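PDB 2HLJ: betainyl-CoA thiolase from Pseudomonas putida, which probably acts on acyl-CoA thioesters as a hot-dog-fold enzyme, by acyl transfer or by hydrolysis. Local coordinates for residues G126-T129 and V130-N134; N134-V137 and E138-E141. One frame throughout, in Å; residues are numbered along the deposited sequence. Where two conformers were deposited one is given.

Contact 1 (G126-T129 and V130-N134); sequences GHTT and VCRLN
Gly-126 O accepts the amide of Val-130, N to O 3.1 Å at an N-H...O angle of 167°, and so opens the first turn of the alpha-helix 127-138, for which Gly-126 is the N-cap residue. The same i to i+4 bonding continues with Cys-131 N to His-127 O, Arg-132 N to Thr-128 O and Leu-133 N to Thr-129 O, the last at 2.9 Å.

One apolar pair faces the rest of the chain: Thr-129 and Leu-133 run side by side, with Thr-129 CG2 3.9 Å from Leu-133 CD1; both side chains touch Ile-43 of helix 25-43, and Leu-133 also reaches Ile-82 and Phe-85 of strand 75-85.

Two flat groups are covered on one face by a neighbour a turn away. With chi1 at 179°, the His-127 ring swings alongside the helix toward Cys-131, whose SG lies over the ring face, 3.7 Å from the centroid; this holds for one of two Cys-131 conformers and is therefore less certain. Arg-132 NH1 hydrogen-bonds to Ile-43 O at the end of helix 25-43, and CG2 of Thr-128, placed anti to its own N, sits 3.2 Å above the centre of the Arg-132 guanidinium plane.

Contact 2 (N134-V137 and E138-E141); sequences NHLV and EQQE
This is a local contact round the C-terminal end of helix 127-138, where the last turn passes into the following loop at the protein surface. The bonding records the change: Glu-138 N still reaches Asn-134 O at 2.9 Å, and Gln-139 N reaches His-135 O at 3.2 Å with a second, weak bond to Leu-136 O. Gln-140 N then turns to Val-137 O, an i to i+3 bond of 2.9 Å whose donor stands 58° out of the carbonyl plane.

A type I beta turn from Glu-138 to Glu-141 carries the chain off the helix. Val-137 O also accepts a water at 2.7 Å, and that water donates to Glu-141 OE2 as well, so it bridges the helix end to the carboxylate beyond it.

Among the side chains, Gln-139 lies across Leu-136, its OE1 3.6 Å from Leu-136 CD2. Leu-136 itself packs on Ile-82 and on Leu-39 and Ile-43 of helix 25-43. Gln-140 has CG beside its backbone N (chi1 -61°) and an extended chain beyond, a course that takes CG to 3.5 Å from Leu-136 O and the amide past Val-137 to strand 75-85, where OE1 accepts Ile-82 N. Shortened to an alanine here, the side chain would probably leave Ile-82 N without this acceptor and the turn without its side-chain tie to the strand. Glu-138 CG, beside its own backbone N, lies 3.1 Å from Asn-134 O, and the chain runs on extended from there.

In the fold
Contacts 1 and 2 follow each other along helix 127-138, the last helix of the chain: residues 126-134 supply the N-cap, the start and the middle of the helix, residues 134-141 its end and the exit turn. Asn-134 belongs to both, and their centres are about 12 Å apart. Those centres lie about 19 and 16 Å from the chain's centre, on the same side of it. Each has side chains against strand 75-85 of the five-stranded antiparallel sheet and against helix 25-43, with Ile-82 and Ile-43 touched from both. The helix is thus anchored along its length to the hot-dog fold, beside the helix-sheet core, while much of its other surface is exposed.

Contact 1 (G126-T129 and V130-N134)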
loop_
_atom_site.group_PDB
_atom_site.type_symbol
_atom_site.label_atom_id
_atom_site.label_comp_id
_atom_site.label_asym_id
_atom_site.label_seq_id
_atom_site.Cartn_x
_atom_site.Cartn_y
_atom_site.Cartn_z
ATOM N N GLY A 126 -8.125 -21.717 14.555
ATOM C CA GLY A 126 -8.326 -23.055 15.084
ATOM C C GLY A 126 -7.093 -23.942 14.919
ATOM O O GLY A 126 -6.198 -23.644 14.113
ATOM N N HIS A 127 -7.083 -25.057 15.648
ATOM C CA HIS A 127 -5.983 -26.015 15.642
ATOM C C HIS A 127 -5.473 -26.398 14.249
ATOM O O HIS A 127 -4.280 -26.463 14.036
ATOM C CB HIS A 127 -6.362 -27.288 16.415
ATOM C CG HIS A 127 -5.280 -28.331 16.425
ATOM N ND1 HIS A 127 -5.230 -29.368 15.511
ATOM C CD2 HIS A 127 -4.191 -28.483 17.220
ATOM C CE1 HIS A 127 -4.167 -30.118 15.752
ATOM N NE2 HIS A 127 -3.521 -29.603 16.785
ATOM N N THR A 128 -6.382 -26.640 13.318
ATOM C CA THR A 128 -6.037 -27.024 11.956
ATOM C C THR A 128 -5.303 -25.926 11.188
ATOM O O THR A 128 -4.354 -26.196 10.461
ATOM C CB THR A 128 -7.325 -27.396 11.182
ATOM O OG1 THR A 128 -7.998 -28.463 11.860
ATOM C CG2 THR A 128 -7.015 -27.856 9.798
ATOM N N THR A 129 -5.770 -24.685 11.330
ATOM C CA THR A 129 -5.118 -23.527 10.743
ATOM C C THR A 129 -3.690 -23.395 11.265
ATOM O O THR A 129 -2.767 -23.160 10.484
ATOM C CB THR A 129 -5.905 -22.192 11.044
ATOM O OG1 THR A 129 -7.209 -22.259 10.470
ATOM C CG2 THR A 129 -5.208 -21.001 10.458
ATOM N N VAL A 130 -3.519 -23.491 12.582
ATOM C CA VAL A 130 -2.196 -23.398 13.179
ATOM C C VAL A 130 -1.261 -24.469 12.627
ATOM O O VAL A 130 -0.074 -24.211 12.368
ATOM C CB VAL A 130 -2.237 -23.523 14.701
ATOM C CG1 VAL A 130 -0.841 -23.612 15.266
ATOM C CG2 VAL A 130 -2.965 -22.334 15.322
ATOM N N CYS A 131 -1.778 -25.684 12.501
ATOM C CA CYS A 131 -0.974 -26.775 11.958
ATOM C C CYS A 131 -0.551 -26.498 10.522
ATOM O O CYS A 131 0.600 -26.721 10.170
ATOM C CB CYS A 131 -1.698 -28.123 12.070
ATOM S SG CYS A 131 -1.801 -28.724 13.775
ATOM N N ARG A 132 -1.450 -25.971 9.692
ATOM C CA ARG A 132 -1.067 -25.640 8.305
ATOM C C ARG A 132 -0.071 -24.459 8.248
ATOM O O ARG A 132 0.879 -24.475 7.469
ATOM C CB ARG A 132 -2.307 -25.372 7.458
ATOM C CG ARG A 132 -3.221 -26.577 7.423
ATOM C CD ARG A 132 -4.562 -26.317 6.714
ATOM N NE ARG A 132 -5.365 -27.534 6.782
ATOM C CZ ARG A 132 -6.666 -27.619 6.544
ATOM N NH1 ARG A 132 -7.374 -26.551 6.239
ATOM N NH2 ARG A 132 -7.269 -28.786 6.659
ATOM N N LEU A 133 -0.264 -23.458 9.101
ATOM C CA LEU A 133 0.683 -22.357 9.201
ATOM C C LEU A 133 2.073 -22.840 9.646
ATOM O O LEU A 133 3.092 -22.432 9.093
ATOM C CB LEU A 133 0.160 -21.287 10.189
ATOM C CG LEU A 133 -1.032 -20.458 9.697
ATOM C CD1 LEU A 133 -1.616 -19.583 10.793
ATOM C CD2 LEU A 133 -0.662 -19.617 8.501
ATOM N N ASN A 134 2.116 -23.709 10.643
ATOM C CA ASN A 134 3.404 -24.267 11.089
ATOM C C ASN A 134 4.083 -25.081 9.980
ATOM O O ASN A 134 5.307 -25.033 9.826
ATOM C CB ASN A 134 3.221 -25.129 12.320
ATOM C CG ASN A 134 2.897 -24.324 13.575
ATOM O OD1 ASN A 134 3.304 -23.188 13.723
ATOM N ND2 ASN A 134 2.201 -24.948 14.498
#

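Contact 2 (N134-V137 and E138-E141)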
loop_
_atom_site.group_PDB
_atom_site.type_symbol
_atom_site.label_atom_id
_atom_site.label_comp_id
_atom_site.label_asym_id
_atom_site.label_seq_id
_atom_site.Cartn_x
_atom_site.Cartn_y
_atom_site.Cartn_z
ATOM N N ASN A 134 2.116 -23.709 10.643
ATOM C CA ASN A 134 3.404 -24.267 11.089
ATOM C C ASN A 134 4.083 -25.081 9.980
ATOM O O ASN A 134 5.307 -25.033 9.826
ATOM C CB ASN A 134 3.221 -25.129 12.320
ATOM C CG ASN A 134 2.897 -24.324 13.575
ATOM O OD1 ASN A 134 3.304 -23.188 13.723
ATOM N ND2 ASN A 134 2.201 -24.948 14.498
ATOM N N HIS A 135 3.289 -25.830 9.215
ATOM C CA HIS A 135 3.810 -26.619 8.071
ATOM C C HIS A 135 4.512 -25.712 7.043
ATOM O O HIS A 135 5.656 -25.958 6.622
ATOM C CB HIS A 135 2.657 -27.380 7.429
ATOM C CG HIS A 135 3.060 -28.242 6.272
ATOM N ND1 HIS A 135 3.815 -29.383 6.430
ATOM C CD2 HIS A 135 2.810 -28.137 4.945
ATOM C CE1 HIS A 135 4.027 -29.936 5.250
ATOM N NE2 HIS A 135 3.422 -29.208 4.333
ATOM N N LEU A 136 3.832 -24.641 6.657
ATOM C CA LEU A 136 4.401 -23.655 5.713
ATOM C C LEU A 136 5.662 -22.997 6.231
ATOM O O LEU A 136 6.646 -22.829 5.514
ATOM C CB LEU A 136 3.375 -22.574 5.385
ATOM C CG LEU A 136 2.306 -22.960 4.368
ATOM C CD1 LEU A 136 1.371 -21.793 4.196
ATOM C CD2 LEU A 136 2.954 -23.330 3.042
ATOM N N VAL A 137 5.617 -22.587 7.480
ATOM C CA VAL A 137 6.787 -22.014 8.153
ATOM C C VAL A 137 7.994 -22.963 8.135
ATOM O O VAL A 137 9.113 -22.540 7.817
ATOM C CB VAL A 137 6.410 -21.582 9.583
ATOM C CG1 VAL A 137 7.641 -21.226 10.438
ATOM C CG2 VAL A 137 5.419 -20.383 9.507
ATOM N N GLU A 138 7.759 -24.239 8.463
ATOM C CA GLU A 138 8.823 -25.260 8.462
ATOM C C GLU A 138 9.501 -25.374 7.099
ATOM O O GLU A 138 10.709 -25.631 7.004
ATOM C CB GLU A 138 8.259 -26.634 8.855
ATOM C CG GLU A 138 7.874 -26.774 10.349
ATOM C CD GLU A 138 7.005 -28.021 10.672
ATOM O OE1 GLU A 138 7.240 -29.111 10.076
ATOM O OE2 GLU A 138 6.097 -27.909 11.538
ATOM N N GLN A 139 8.716 -25.194 6.043
ATOM C CA GLN A 139 9.226 -25.209 4.677
ATOM C C GLN A 139 10.019 -23.947 4.272
ATOM O O GLN A 139 10.493 -23.888 3.131
ATOM C CB GLN A 139 8.065 -25.415 3.694
ATOM C CG GLN A 139 7.377 -26.755 3.803
ATOM C CD GLN A 139 6.205 -26.867 2.838
ATOM O OE1 GLN A 139 5.499 -25.903 2.596
ATOM N NE2 GLN A 139 5.995 -28.060 2.303
ATOM N N GLN A 140 10.147 -22.955 5.168
ATOM C CA GLN A 140 10.961 -21.722 4.945
ATOM C C GLN A 140 12.451 -21.774 5.328
ATOM O O GLN A 140 13.138 -20.748 5.265
ATOM C CB GLN A 140 10.341 -20.515 5.668
ATOM C CG GLN A 140 8.957 -20.207 5.157
ATOM C CD GLN A 140 8.227 -19.072 5.861
ATOM O OE1 GLN A 140 7.157 -18.708 5.419
ATOM N NE2 GLN A 140 8.772 -18.537 6.959
ATOM N N GLU A 141 12.960 -22.926 5.724
ATOM C CA GLU A 141 14.385 -23.020 6.087
ATOM C C GLU A 141 15.326 -22.596 4.947
ATOM O O GLU A 141 16.384 -22.031 5.203
ATOM C CB GLU A 141 14.738 -24.425 6.598
ATOM C CG GLU A 141 14.012 -24.821 7.904
ATOM C CD GLU A 141 14.152 -23.782 9.016
ATOM O OE1 GLU A 141 15.304 -23.393 9.350
ATOM O OE2 GLU A 141 13.102 -23.361 9.558
HETATM O O HOH W 1 11.321 -21.684 9.202
#